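Local coordinates for alpha-L-rhamnosidase (Klebsiella oxytoca, PDB 4XHC), which hydrolyses terminal alpha-L-rhamnose from rhamnosides as a GH78 glycosidase, pairing an N-terminal beta domain with a six-hairpin helical domain that probably carries out the catalysis, at residues A[87-92]-A[189-194]; A[109-114]-A[161-166]; A[378-383]-A[399-404]. All coordinates share one frame; numbering follows the deposited sequence.

Contact 1: A[87-92]-A[189-194]; sequences RELSSG and LQFTQI
Leu-89 and Leu-189 face each other as an antiparallel hydrogen-bonded pair, a single bridge in which both polar backbone atoms of each residue are used. Leu-89 N gives its hydrogen to Leu-189 O at 2.7 Å, with an N-H...O angle of 173°. In return Leu-189 N reaches Leu-89 O at 2.9 Å and is just as straight. A weaker CA-H...O contact, Glu-88 CA to Leu-189 O at 3.5 Å, adds to the first acceptor. Two residues further along strand 187-200, at Phe-191, the chains have parted enough for water 1 to bridge them, donating to Arg-87 O (2.9 Å) and accepting from Phe-191 N (2.9 Å). The extended Gln-190 side chain passes the same carbonyl with its CG, 3.5 Å from Arg-87 O. Outside the segments, Glu-88 OE1 forms a salt bridge with Arg-188.

Packing comes from Leu-89 and Phe-191, whose side chains cross at about a right angle. With CG of Leu-89 beside the backbone N (chi1 -49°), its CD1 methyl is carried to the edge of the Phe-191 ring, in the ring plane and 3.8 Å from CE1. Val-180 and Val-178, on strand 175-182 of the other sheet, touch Leu-89 and Phe-191 respectively, which places this pair between the two sheets of the N-terminal domain. All the polar bonding across the segments, the water bridge included, runs between backbone atoms. The chemistry implies a loop held to the strand by peptide groups, with one apolar contact, Leu-89 on Phe-191, added on the side that faces strand 175-182.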
# COMPACT_ATOMS: atom_id res chain seq x y z
N ARG A 87 4.14 -22.80 8.90
CA ARG A 87 4.56 -22.75 7.49
C ARG A 87 5.55 -21.64 7.21
O ARG A 87 5.47 -20.56 7.79
CB ARG A 87 3.37 -22.59 6.55
CG ARG A 87 2.68 -23.89 6.17
CD ARG A 87 1.65 -23.67 5.09
NE ARG A 87 2.26 -23.36 3.80
CZ ARG A 87 1.58 -23.00 2.71
NH1 ARG A 87 0.26 -22.87 2.75
NH2 ARG A 87 2.23 -22.75 1.59
N GLU A 88 6.46 -21.92 6.29
CA GLU A 88 7.48 -20.98 5.85
C GLU A 88 7.24 -20.68 4.38
O GLU A 88 7.51 -21.51 3.51
CB GLU A 88 8.87 -21.58 6.08
CG GLU A 88 9.14 -21.91 7.55
CD GLU A 88 10.49 -22.55 7.79
OE1 GLU A 88 11.33 -22.59 6.87
OE2 GLU A 88 10.71 -23.02 8.92
N LEU A 89 6.76 -19.47 4.09
CA LEU A 89 6.29 -19.12 2.75
C LEU A 89 7.34 -18.41 1.90
O LEU A 89 8.08 -17.57 2.41
CB LEU A 89 5.04 -18.24 2.87
CG LEU A 89 3.94 -18.73 3.81
CD1 LEU A 89 2.91 -17.64 4.03
CD2 LEU A 89 3.27 -19.99 3.27
N SER A 90 7.39 -18.73 0.61
CA SER A 90 8.30 -18.07 -0.35
C SER A 90 7.52 -17.28 -1.39
O SER A 90 6.29 -17.28 -1.37
CB SER A 90 9.19 -19.11 -1.05
OG SER A 90 9.81 -19.95 -0.10
N SER A 91 8.23 -16.62 -2.30
CA SER A 91 7.60 -15.84 -3.36
C SER A 91 6.59 -16.67 -4.11
O SER A 91 6.88 -17.79 -4.52
CB SER A 91 8.63 -15.31 -4.35
OG SER A 91 9.58 -14.50 -3.70
N GLY A 92 5.38 -16.12 -4.27
CA GLY A 92 4.31 -16.79 -5.01
C GLY A 92 3.36 -17.59 -4.15
O GLY A 92 2.28 -17.93 -4.61
N LEU A 189 9.05 -16.36 4.83
CA LEU A 189 8.21 -15.62 5.74
C LEU A 189 7.28 -16.56 6.52
O LEU A 189 6.82 -17.57 5.98
CB LEU A 189 7.39 -14.60 4.95
CG LEU A 189 6.77 -13.49 5.80
CD1 LEU A 189 7.84 -12.58 6.38
CD2 LEU A 189 5.78 -12.70 4.97
N GLN A 190 7.00 -16.22 7.77
CA GLN A 190 6.28 -17.10 8.68
C GLN A 190 5.37 -16.27 9.59
O GLN A 190 5.86 -15.47 10.37
CB GLN A 190 7.30 -17.87 9.51
CG GLN A 190 6.75 -18.84 10.54
CD GLN A 190 7.84 -19.71 11.16
OE1 GLN A 190 9.01 -19.31 11.28
NE2 GLN A 190 7.46 -20.91 11.57
N PHE A 191 4.06 -16.45 9.47
CA PHE A 191 3.10 -15.73 10.31
C PHE A 191 2.91 -16.46 11.63
O PHE A 191 2.85 -17.68 11.65
CB PHE A 191 1.76 -15.63 9.60
CG PHE A 191 1.79 -14.77 8.38
CD1 PHE A 191 2.21 -15.28 7.17
CD2 PHE A 191 1.44 -13.43 8.45
CE1 PHE A 191 2.26 -14.47 6.05
CE2 PHE A 191 1.48 -12.62 7.34
CZ PHE A 191 1.89 -13.14 6.13
N THR A 192 2.86 -15.72 12.73
CA THR A 192 2.69 -16.34 14.06
C THR A 192 1.36 -15.98 14.73
O THR A 192 0.97 -16.63 15.70
CB THR A 192 3.86 -16.01 15.02
OG1 THR A 192 3.80 -14.63 15.42
CG2 THR A 192 5.21 -16.29 14.37
N GLN A 193 0.66 -14.96 14.24
CA GLN A 193 -0.62 -14.59 14.82
C GLN A 193 -1.39 -13.73 13.86
O GLN A 193 -0.82 -12.86 13.23
CB GLN A 193 -0.43 -13.84 16.13
CG GLN A 193 -1.68 -13.10 16.60
CD GLN A 193 -1.54 -12.55 18.02
OE1 GLN A 193 -0.43 -12.42 18.56
NE2 GLN A 193 -2.68 -12.22 18.63
N ILE A 194 -2.69 -13.97 13.76
CA ILE A 194 -3.57 -13.14 12.95
C ILE A 194 -4.89 -12.96 13.67
O ILE A 194 -5.48 -13.94 14.12
CB ILE A 194 -3.83 -13.76 11.57
CG1 ILE A 194 -2.51 -14.09 10.87
CG2 ILE A 194 -4.69 -12.81 10.73
CD1 ILE A 194 -2.65 -14.56 9.43
O HOH W 1 3.09 -18.91 8.29

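Contact 2: A[109-114]-A[161-166]; sequences FLCQSA and LPAEID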
# COMPACT_ATOMS: atom_id res chain seq x y z
N PHE A 109 -1.59 -8.51 12.70
CA PHE A 109 -0.82 -9.77 12.59
C PHE A 109 0.66 -9.60 12.93
O PHE A 109 1.20 -8.50 12.87
CB PHE A 109 -0.99 -10.41 11.21
CG PHE A 109 -0.41 -9.61 10.08
CD1 PHE A 109 0.95 -9.63 9.82
CD2 PHE A 109 -1.23 -8.83 9.28
CE1 PHE A 109 1.49 -8.89 8.79
CE2 PHE A 109 -0.70 -8.08 8.25
CZ PHE A 109 0.67 -8.11 8.00
N LEU A 110 1.30 -10.70 13.31
CA LEU A 110 2.73 -10.74 13.54
C LEU A 110 3.35 -11.68 12.53
O LEU A 110 2.76 -12.71 12.22
CB LEU A 110 3.07 -11.27 14.95
CG LEU A 110 2.52 -10.59 16.21
CD1 LEU A 110 3.28 -11.14 17.42
CD2 LEU A 110 2.65 -9.08 16.16
N CYS A 111 4.54 -11.34 12.05
CA CYS A 111 5.28 -12.26 11.20
C CYS A 111 6.78 -12.08 11.35
O CYS A 111 7.24 -11.04 11.82
CB CYS A 111 4.85 -12.11 9.73
SG CYS A 111 5.23 -10.52 8.96
N GLN A 112 7.53 -13.10 10.93
CA GLN A 112 8.97 -13.17 11.17
C GLN A 112 9.71 -13.97 10.10
O GLN A 112 9.11 -14.71 9.32
CB GLN A 112 9.23 -13.82 12.53
CG GLN A 112 8.66 -15.22 12.65
CD GLN A 112 8.81 -15.78 14.05
OE1 GLN A 112 8.49 -15.13 15.03
NE2 GLN A 112 9.29 -17.01 14.14
N SER A 113 11.02 -13.82 10.09
CA SER A 113 11.89 -14.45 9.09
C SER A 113 12.17 -15.91 9.43
O SER A 113 12.10 -16.30 10.59
CB SER A 113 13.20 -13.65 8.98
OG SER A 113 14.31 -14.46 8.64
N ALA A 114 12.48 -16.71 8.41
CA ALA A 114 13.08 -18.05 8.57
C ALA A 114 14.17 -18.27 7.50
O ALA A 114 14.03 -17.81 6.36
CB ALA A 114 12.01 -19.14 8.48
N LEU A 161 12.11 -7.36 9.94
CA LEU A 161 11.48 -8.51 10.58
C LEU A 161 12.23 -8.84 11.86
O LEU A 161 13.44 -8.62 11.93
CB LEU A 161 11.49 -9.70 9.61
CG LEU A 161 10.75 -9.47 8.28
CD1 LEU A 161 11.10 -10.53 7.25
CD2 LEU A 161 9.24 -9.42 8.49
N PRO A 162 11.56 -9.33 12.90
CA PRO A 162 10.11 -9.54 12.94
C PRO A 162 9.29 -8.25 12.88
O PRO A 162 9.82 -7.18 13.15
CB PRO A 162 9.90 -10.24 14.30
CG PRO A 162 11.11 -9.90 15.12
CD PRO A 162 12.23 -9.80 14.13
N ALA A 163 8.01 -8.37 12.53
CA ALA A 163 7.13 -7.23 12.32
C ALA A 163 5.83 -7.41 13.06
O ALA A 163 5.29 -8.51 13.10
CB ALA A 163 6.84 -7.07 10.84
N GLU A 164 5.33 -6.32 13.63
CA GLU A 164 4.01 -6.27 14.25
C GLU A 164 3.19 -5.26 13.47
O GLU A 164 3.52 -4.09 13.47
CB GLU A 164 4.11 -5.87 15.72
CG GLU A 164 2.77 -5.66 16.43
CD GLU A 164 2.79 -6.00 17.92
OE1 GLU A 164 3.87 -6.04 18.54
OE2 GLU A 164 1.69 -6.23 18.48
N ILE A 165 2.13 -5.71 12.81
CA ILE A 165 1.36 -4.85 11.90
C ILE A 165 -0.09 -4.64 12.34
O ILE A 165 -0.83 -5.60 12.55
CB ILE A 165 1.37 -5.43 10.47
CG1 ILE A 165 2.80 -5.45 9.91
CG2 ILE A 165 0.44 -4.64 9.56
CD1 ILE A 165 3.50 -4.10 9.90
N ASP A 166 -0.49 -3.38 12.46
CA ASP A 166 -1.88 -2.99 12.72
C ASP A 166 -2.30 -2.07 11.58
O ASP A 166 -1.91 -0.91 11.55
CB ASP A 166 -2.01 -2.24 14.04
CG ASP A 166 -1.88 -3.15 15.26
OD1 ASP A 166 -2.85 -3.86 15.60
OD2 ASP A 166 -0.80 -3.14 15.91
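Phe-109, Leu-110 and Cys-111 pair with Ile-165, Glu-164 and Ala-163 in an antiparallel sheet within the N-terminal beta domain, strand 163-166 being the outermost strand on that side within the chain. The strand axes come within 5.0 Å at an angle of 155°. Two hydrogen-bonded pairs flank a non-hydrogen-bonded one. Phe-109 N to Ile-165 O measures 3.0 Å, and the return bond from Ile-165 N to Phe-109 O 2.9 Å. Cys-111 N lies 3.1 Å from Ala-163 O, while Ala-163 N lies 2.9 Å from Cys-111 O.

On the face carrying Phe-109, Cys-111, Ala-163 and Ile-165, the main side-chain contact is a CH-pi interaction. Phe-109 CG sits between its backbone N and carbonyl carbon (chi1 66°), which stands the ring upright beside Ile-165. Ile-165 CB lies over one ring face, displaced toward the rim, 3.9 Å from the centroid of Phe-109 and 19° off the normal, with CG1 and CG2 on that same face, CG1 nearest CE1 and CG2 nearest CZ. Leu-161 points toward the other strand, its CD2 meeting Cys-111 SG and its CD1 Ser-113 CB. Leu-156 and Leu-158 of strand 153-158, in the second sheet, back this face by touching Phe-109, Cys-111 and Ile-165.

On the other face Leu-110 and Glu-164 point the same way. CD2 of Leu-110 lies along the Glu-164 side chain from CB to the carboxylate carbon, and Glu-164 OE2 is hydrogen-bonded to His-108 NE2. Beyond the paired residues, the peptide bond before Pro-162 is cis, and Pro-162 CB meets Gln-112 CB at 4.0 Å.

Contact 3: A[378-383]-A[399-404]; sequences CLQRAI and QRLQQL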
# COMPACT_ATOMS: atom_id res chain seq x y z
N CYS A 378 -46.70 9.40 3.58
CA CYS A 378 -45.98 10.32 4.45
C CYS A 378 -46.82 11.55 4.86
O CYS A 378 -46.70 12.06 5.97
CB CYS A 378 -44.63 10.71 3.82
SG CYS A 378 -43.42 9.34 3.77
N LEU A 379 -47.71 11.98 3.98
CA LEU A 379 -48.68 13.01 4.35
C LEU A 379 -49.53 12.56 5.54
O LEU A 379 -49.77 13.33 6.46
CB LEU A 379 -49.57 13.35 3.17
CG LEU A 379 -50.52 14.52 3.39
CD1 LEU A 379 -49.76 15.78 3.77
CD2 LEU A 379 -51.33 14.76 2.13
N GLN A 380 -49.97 11.31 5.53
CA GLN A 380 -50.74 10.75 6.65
C GLN A 380 -50.01 10.89 7.98
O GLN A 380 -50.61 11.23 8.99
CB GLN A 380 -51.07 9.27 6.36
CG GLN A 380 -51.88 8.54 7.43
CD GLN A 380 -53.27 9.11 7.62
OE1 GLN A 380 -54.23 8.62 7.04
NE2 GLN A 380 -53.37 10.16 8.42
N ARG A 381 -48.70 10.62 7.98
CA ARG A 381 -47.91 10.76 9.20
C ARG A 381 -47.69 12.22 9.55
O ARG A 381 -47.63 12.57 10.73
CB ARG A 381 -46.56 10.04 9.08
CG ARG A 381 -46.61 8.56 9.44
CD ARG A 381 -47.07 7.74 8.25
NE ARG A 381 -47.47 6.39 8.64
CZ ARG A 381 -48.24 5.59 7.89
NH1 ARG A 381 -48.69 5.99 6.71
NH2 ARG A 381 -48.56 4.39 8.34
N ALA A 382 -47.55 13.08 8.54
CA ALA A 382 -47.49 14.52 8.78
C ALA A 382 -48.76 15.06 9.47
O ALA A 382 -48.70 16.00 10.25
CB ALA A 382 -47.24 15.27 7.47
N ILE A 383 -49.90 14.45 9.19
CA ILE A 383 -51.16 14.82 9.84
C ILE A 383 -51.11 14.43 11.31
O ILE A 383 -51.48 15.21 12.18
CB ILE A 383 -52.37 14.16 9.17
CG1 ILE A 383 -52.59 14.76 7.79
CG2 ILE A 383 -53.64 14.34 10.00
CD1 ILE A 383 -53.47 13.92 6.89
N GLN A 399 -57.69 17.44 3.92
CA GLN A 399 -58.35 17.68 2.63
C GLN A 399 -57.44 17.29 1.49
O GLN A 399 -57.87 16.71 0.50
CB GLN A 399 -58.74 19.13 2.47
CG GLN A 399 -59.81 19.57 3.44
CD GLN A 399 -60.17 21.02 3.27
OE1 GLN A 399 -60.95 21.36 2.39
NE2 GLN A 399 -59.62 21.88 4.12
N ARG A 400 -56.17 17.63 1.63
CA ARG A 400 -55.18 17.34 0.62
C ARG A 400 -54.97 15.83 0.45
O ARG A 400 -54.81 15.35 -0.68
CB ARG A 400 -53.87 18.01 0.97
CG ARG A 400 -52.97 18.22 -0.22
CD ARG A 400 -53.33 19.55 -0.88
NE ARG A 400 -52.34 20.06 -1.82
CZ ARG A 400 -52.05 19.54 -3.02
NH1 ARG A 400 -52.67 18.45 -3.48
NH2 ARG A 400 -51.10 20.13 -3.76
N LEU A 401 -54.96 15.10 1.56
CA LEU A 401 -54.87 13.64 1.55
C LEU A 401 -55.98 13.04 0.69
O LEU A 401 -55.76 12.12 -0.09
CB LEU A 401 -54.94 13.08 2.97
CG LEU A 401 -54.60 11.60 3.15
CD1 LEU A 401 -53.10 11.36 2.99
CD2 LEU A 401 -55.09 11.09 4.50
N GLN A 402 -57.18 13.57 0.85
CA GLN A 402 -58.33 13.09 0.11
C GLN A 402 -58.19 13.34 -1.40
O GLN A 402 -58.52 12.46 -2.20
CB GLN A 402 -59.63 13.74 0.62
CG GLN A 402 -60.87 12.91 0.35
CD GLN A 402 -60.60 11.41 0.47
OE1 GLN A 402 -60.43 10.71 -0.54
NE2 GLN A 402 -60.49 10.92 1.71
N GLN A 403 -57.72 14.53 -1.77
CA GLN A 403 -57.50 14.86 -3.19
C GLN A 403 -56.53 13.89 -3.82
O GLN A 403 -56.80 13.37 -4.89
CB GLN A 403 -57.01 16.30 -3.33
CG GLN A 403 -58.11 17.31 -3.08
CD GLN A 403 -57.58 18.72 -2.97
OE1 GLN A 403 -56.57 19.06 -3.58
NE2 GLN A 403 -58.27 19.55 -2.18
N LEU A 404 -55.42 13.63 -3.13
CA LEU A 404 -54.37 12.75 -3.66
C LEU A 404 -54.85 11.31 -3.82
O LEU A 404 -54.58 10.69 -4.85
CB LEU A 404 -53.13 12.78 -2.76
CG LEU A 404 -52.40 14.12 -2.59
CD1 LEU A 404 -51.20 13.94 -1.67
CD2 LEU A 404 -51.96 14.68 -3.93
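The side-chain amide of Gln-380 is the flat group in this contact, and Leu-401 meets it with a methyl. Leu-401 CD2 stands out of the amide plane, displaced toward the oxygen, at 3.6 Å from Gln-380 OE1. As a methyl carbon meets the amide oxygen, this is van der Waals packing; no hydrogen bond joins the segments. With chi2 of Gln-380 bent (63°), the amide turns toward helix 391-412, where it meets that methyl.

The same CD2 of Leu-401 also reaches Ile-383 CD1, 4.0 Å away, so one branch is shared by Gln-380 and Ile-383, three residues apart on the other helix. The other branch works against Leu-379: Leu-401 CD1 lies 3.9 Å from Leu-379 CD2. These two leucines slide past each other in opposite directions, each with CG anti to its backbone N (chi1 -173° in Leu-379). Leu-379 CD2 therefore arrives at the far backbone, 3.7 Å from Leu-401 N, and also touches Leu-404 CD1 at 3.9 Å. Leu-379 CA and Leu-401 CA, 6.8 Å apart, are the nearest CA pair across the segments.

Further residues close the layer from both helices. Tyr-397 touches Leu-379 and Ile-383, and Ile-376 lies against Leu-401 and Leu-404. Val-336 of helix 322-340, a third helix, also touches Leu-379.

The helix axes lie 10.2 Å apart and run nearly antiparallel, at 166°. Helices 368-389 and 391-412 follow each other directly in the chain, so this is the apolar seam of an antiparallel helical hairpin within the six-hairpin glycosidase domain, consistent with the (alpha/alpha)6 fold of this family.

From the N terminus, segment 87-92 opens contact 1, whose loop closes only when the chain returns on strand 187-200. Contact 2 is nested inside that loop, closing its own loop when strand 163-166 returns to strand 106-115. The two touch because strands 187-200 and 106-115 are neighbours in one sheet: Gln-190 O lies 3.0 Å from Gln-112 N, a probable hydrogen bond, and the contact centres are 9 Å apart. Both belong to the N-terminal beta domain. Contact 3 comes later in series, closing a hairpin of two successive helices in the six-hairpin domain on the opposite side of the chain's centre. Its centre is about 65 Å from that of contact 1 and about 64 Å from that of contact 2.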